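Local structure of thioredoxin reductase (Clostridium acetobutylicum ATCC 824, 6GNA) at residues A[150-155]-A[219-224]. The protein probably passes electrons from ferredoxin through its FAD to thioredoxin, as a pyridine nucleotide-independent thioredoxin reductase. Sequence-based numbering, arbitrary orientation.
With FAD (flavin-adenine dinucleotide), chain B.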
loop_
_atom_site.group_PDB
_atom_site.type_symbol
_atom_site.label_atom_id
_atom_site.label_comp_id
_atom_site.label_asym_id
_atom_site.label_seq_id
_atom_site.Cartn_x
_atom_site.Cartn_y
_atom_site.Cartn_z
ATOM N N VAL A 150 -1.658 -23.440 -26.289
ATOM C CA VAL A 150 -0.761 -22.300 -26.434
ATOM C C VAL A 150 -0.196 -22.056 -25.038
ATOM O O VAL A 150 -0.889 -21.578 -24.138
ATOM C CB VAL A 150 -1.484 -21.084 -27.014
ATOM C CG1 VAL A 150 -0.503 -19.975 -27.283
ATOM C CG2 VAL A 150 -2.199 -21.467 -28.301
ATOM N N GLY A 151 1.064 -22.442 -24.844
ATOM C CA GLY A 151 1.663 -22.516 -23.518
ATOM C C GLY A 151 2.584 -21.339 -23.254
ATOM O O GLY A 151 3.531 -21.101 -24.000
ATOM N N TYR A 152 2.321 -20.638 -22.156
ATOM C CA TYR A 152 3.116 -19.480 -21.760
ATOM C C TYR A 152 3.993 -19.761 -20.548
ATOM O O TYR A 152 4.748 -18.878 -20.127
ATOM C CB TYR A 152 2.198 -18.279 -21.479
ATOM C CG TYR A 152 1.436 -17.771 -22.704
ATOM C CD1 TYR A 152 0.304 -18.433 -23.175
ATOM C CD2 TYR A 152 1.844 -16.618 -23.379
ATOM C CE1 TYR A 152 -0.387 -17.983 -24.293
ATOM C CE2 TYR A 152 1.154 -16.160 -24.504
ATOM C CZ TYR A 152 0.044 -16.853 -24.956
ATOM O OH TYR A 152 -0.667 -16.417 -26.058
ATOM N N ASN A 153 3.974 -20.982 -20.012
ATOM C CA ASN A 153 4.785 -21.325 -18.855
ATOM C C ASN A 153 5.042 -22.829 -18.894
ATOM O O ASN A 153 4.522 -23.546 -19.752
ATOM C CB ASN A 153 4.122 -20.874 -17.551
ATOM C CG ASN A 153 2.759 -21.477 -17.346
ATOM O OD1 ASN A 153 2.429 -22.541 -17.880
ATOM N ND2 ASN A 153 1.948 -20.790 -16.559
ATOM N N LYS A 154 5.837 -23.310 -17.935
ATOM C CA LYS A 154 6.228 -24.718 -17.928
ATOM C C LYS A 154 5.071 -25.648 -17.556
ATOM O O LYS A 154 4.997 -26.776 -18.058
ATOM C CB LYS A 154 7.405 -24.956 -16.979
ATOM C CG LYS A 154 8.712 -24.251 -17.369
ATOM C CD LYS A 154 9.308 -24.744 -18.673
ATOM C CE LYS A 154 9.808 -26.163 -18.602
ATOM N NZ LYS A 154 10.403 -26.553 -19.904
ATOM N N GLU A 155 4.187 -25.213 -16.653
ATOM C CA GLU A 155 3.040 -26.047 -16.280
ATOM C C GLU A 155 2.210 -26.441 -17.493
ATOM O O GLU A 155 1.615 -27.526 -17.510
ATOM C CB GLU A 155 2.180 -25.315 -15.250
ATOM C CG GLU A 155 1.172 -26.231 -14.517
ATOM C CD GLU A 155 -0.137 -26.439 -15.250
ATOM O OE1 GLU A 155 -0.490 -25.627 -16.146
ATOM O OE2 GLU A 155 -0.838 -27.417 -14.904
ATOM N N VAL A 219 -5.421 -21.622 -23.740
ATOM C CA VAL A 219 -4.456 -20.552 -23.573
ATOM C C VAL A 219 -4.000 -20.624 -22.121
ATOM O O VAL A 219 -4.778 -20.311 -21.212
ATOM C CB VAL A 219 -5.123 -19.212 -23.912
ATOM C CG1 VAL A 219 -4.246 -18.053 -23.522
ATOM C CG2 VAL A 219 -5.480 -19.178 -25.403
ATOM N N LEU A 220 -2.765 -21.083 -21.889
ATOM C CA LEU A 220 -2.295 -21.447 -20.546
ATOM C C LEU A 220 -1.195 -20.501 -20.082
ATOM O O LEU A 220 -0.028 -20.632 -20.471
ATOM C CB LEU A 220 -1.841 -22.898 -20.487
ATOM C CG LEU A 220 -2.898 -23.946 -20.854
ATOM C CD1 LEU A 220 -2.320 -25.324 -20.542
ATOM C CD2 LEU A 220 -4.220 -23.705 -20.115
ATOM N N LYS A 221 -1.568 -19.608 -19.186
ATOM C CA LYS A 221 -0.685 -18.612 -18.614
ATOM C C LYS A 221 -0.552 -18.910 -17.117
ATOM O O LYS A 221 -1.069 -19.912 -16.613
ATOM C CB LYS A 221 -1.241 -17.215 -18.931
ATOM C CG LYS A 221 -1.267 -16.917 -20.432
ATOM C CD LYS A 221 -1.824 -15.535 -20.792
ATOM C CE LYS A 221 -1.960 -15.379 -22.303
ATOM N NZ LYS A 221 -2.459 -14.048 -22.769
ATOM N N ASP A 222 0.134 -18.029 -16.385
ATOM C CA ASP A 222 0.332 -18.288 -14.960
ATOM C C ASP A 222 -0.996 -18.341 -14.217
ATOM O O ASP A 222 -1.126 -19.048 -13.212
ATOM C CB ASP A 222 1.211 -17.210 -14.339
ATOM C CG ASP A 222 2.683 -17.363 -14.686
ATOM O OD1 ASP A 222 3.087 -18.334 -15.376
ATOM O OD2 ASP A 222 3.472 -16.507 -14.209
ATOM N N SER A 223 -1.986 -17.652 -14.747
ATOM C CA SER A 223 -3.296 -17.690 -14.154
ATOM C C SER A 223 -4.344 -17.362 -15.188
ATOM O O SER A 223 -4.106 -16.579 -16.096
ATOM C CB SER A 223 -3.385 -16.673 -13.007
ATOM O OG SER A 223 -4.675 -16.649 -12.428
ATOM N N ALA A 224 -5.484 -18.022 -15.091
ATOM C CA ALA A 224 -6.606 -17.638 -15.912
ATOM C C ALA A 224 -6.963 -16.182 -15.606
ATOM O O ALA A 224 -6.592 -15.657 -14.557
ATOM C CB ALA A 224 -7.801 -18.519 -15.571
HETATM P PA FAD B . 3.714 -10.721 -9.428
HETATM O O1A FAD B . 5.045 -10.098 -9.088
HETATM O O2A FAD B . 3.357 -10.952 -10.875
HETATM O O5B FAD B . 3.590 -12.122 -8.651
HETATM C C5B FAD B . 2.670 -13.109 -9.097
HETATM C C4B FAD B . 3.175 -14.495 -8.727
HETATM O O4B FAD B . 2.067 -15.343 -8.419
HETATM C C3B FAD B . 3.925 -15.132 -9.885
HETATM O O3B FAD B . 5.105 -15.790 -9.418
HETATM C C2B FAD B . 2.952 -16.136 -10.459
HETATM O O2B FAD B . 3.612 -17.284 -10.999
HETATM C C1B FAD B . 2.082 -16.493 -9.267
HETATM N N9A FAD B . 0.712 -16.839 -9.701
HETATM C C8A FAD B . -0.117 -16.063 -10.424
HETATM N N7A FAD B . -1.295 -16.701 -10.640
HETATM C C5A FAD B . -1.223 -17.906 -10.050
HETATM C C6A FAD B . -2.111 -19.078 -9.894
HETATM N N6A FAD B . -3.353 -19.088 -10.430
HETATM N N1A FAD B . -1.637 -20.133 -9.198
HETATM C C2A FAD B . -0.406 -20.146 -8.656
HETATM N N3A FAD B . 0.449 -19.114 -8.761
HETATM C C4A FAD B . 0.104 -17.992 -9.433
HETATM N N1 FAD B . 8.078 -2.146 -9.831
HETATM C C2 FAD B . 8.676 -1.211 -9.051
HETATM O O2 FAD B . 8.029 -0.722 -8.102
HETATM N N3 FAD B . 9.936 -0.785 -9.253
HETATM C C4 FAD B . 10.692 -1.263 -10.249
HETATM O O4 FAD B . 11.859 -0.853 -10.417
HETATM C C4X FAD B . 10.114 -2.289 -11.149
HETATM N N5 FAD B . 10.817 -2.816 -12.174
HETATM C C5X FAD B . 10.268 -3.751 -12.980
HETATM C C6 FAD B . 11.013 -4.278 -14.028
HETATM C C7 FAD B . 10.458 -5.240 -14.863
HETATM C C7M FAD B . 11.266 -5.810 -15.999
HETATM C C8 FAD B . 9.067 -5.707 -14.637
HETATM C C8M FAD B . 8.462 -6.749 -15.541
HETATM C C9 FAD B . 8.320 -5.183 -13.590
HETATM C C9A FAD B . 8.871 -4.221 -12.754
HETATM N N10 FAD B . 8.115 -3.675 -11.696
HETATM C C10 FAD B . 8.727 -2.719 -10.866
HETATM C "C1'" FAD B . 6.743 -4.124 -11.440
HETATM C "C2'" FAD B . 6.720 -5.051 -10.236
HETATM O "O2'" FAD B . 7.512 -6.203 -10.540
HETATM C "C3'" FAD B . 5.295 -5.483 -9.915
HETATM O "O3'" FAD B . 4.508 -4.339 -9.576
HETATM C "C4'" FAD B . 5.275 -6.470 -8.757
HETATM O "O4'" FAD B . 6.059 -7.620 -9.096
HETATM C "C5'" FAD B . 3.848 -6.887 -8.428
HETATM O "O5'" FAD B . 3.898 -8.079 -7.656
HETATM P P FAD B . 2.599 -8.992 -7.420
HETATM O O1P FAD B . 2.886 -9.922 -6.267
HETATM O O2P FAD B . 1.349 -8.149 -7.401
HETATM O O3P FAD B . 2.519 -9.849 -8.784
HETATM O O HOH W 1 -3.323 -15.182 -25.160
#
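Tyr152 and Lys221 run side by side just past the ends of two parallel strands, and the lysine's aliphatic chain lies along one face of the phenol ring. Lys221 CE sits 3.6 Å from the centroid of the Tyr152 ring, 13° off the normal, a CH-pi contact over the ring centre. Extended beyond CG, the lysine chain carries its ammonium over the same face: Lys221 NZ lies 4.7 Å from the centroid of the Tyr152 ring, a cation-pi interaction. A water joins Lys221 NZ to the phenol OH, and Lys221 NZ also hydrogen-bonds to Thr117 OG1. Val219 CG1 packs obliquely against Tyr152 CE1.

This stack and the paired strands, where Val150, Gly151, Val219 and Leu220 are buried, form the tightly packed part. Leu220 N donates to Val150 O at 3.0 Å and nearly straight (174°), and Leu220 O accepts Tyr152 N at 2.9 Å, so both polar backbone groups of Leu220 are used within one parallel ladder. That carbonyl oxygen also meets the phenol ring at its edge.

The looser part lies at Asn153, Asp222 and Ser223. Asn153 ND2 donates to Asp222 OD1 at 3.0 Å, meeting its anti lone pair, with amide and carboxylate planes only 13° apart. Asn153 OD1 meanwhile caps Ala156 N. Asp222 OD2 accepts a weak bond from the FAD ribose hydroxyl O2B, and Ser223 OG a weak one from adenine N6A.

The parallel sheet, with the turn after strand 146-151 entering helix 155-163, is Rossmann-like and probably corresponds to the pyridine-nucleotide domain of related reductases, although this enzyme is described as nucleotide-independent. Strand 169-174 flanks 146-151, 131-132 flanks 216-220, and helix 155-163 packs on Leu220 through Ala156 and Glu159.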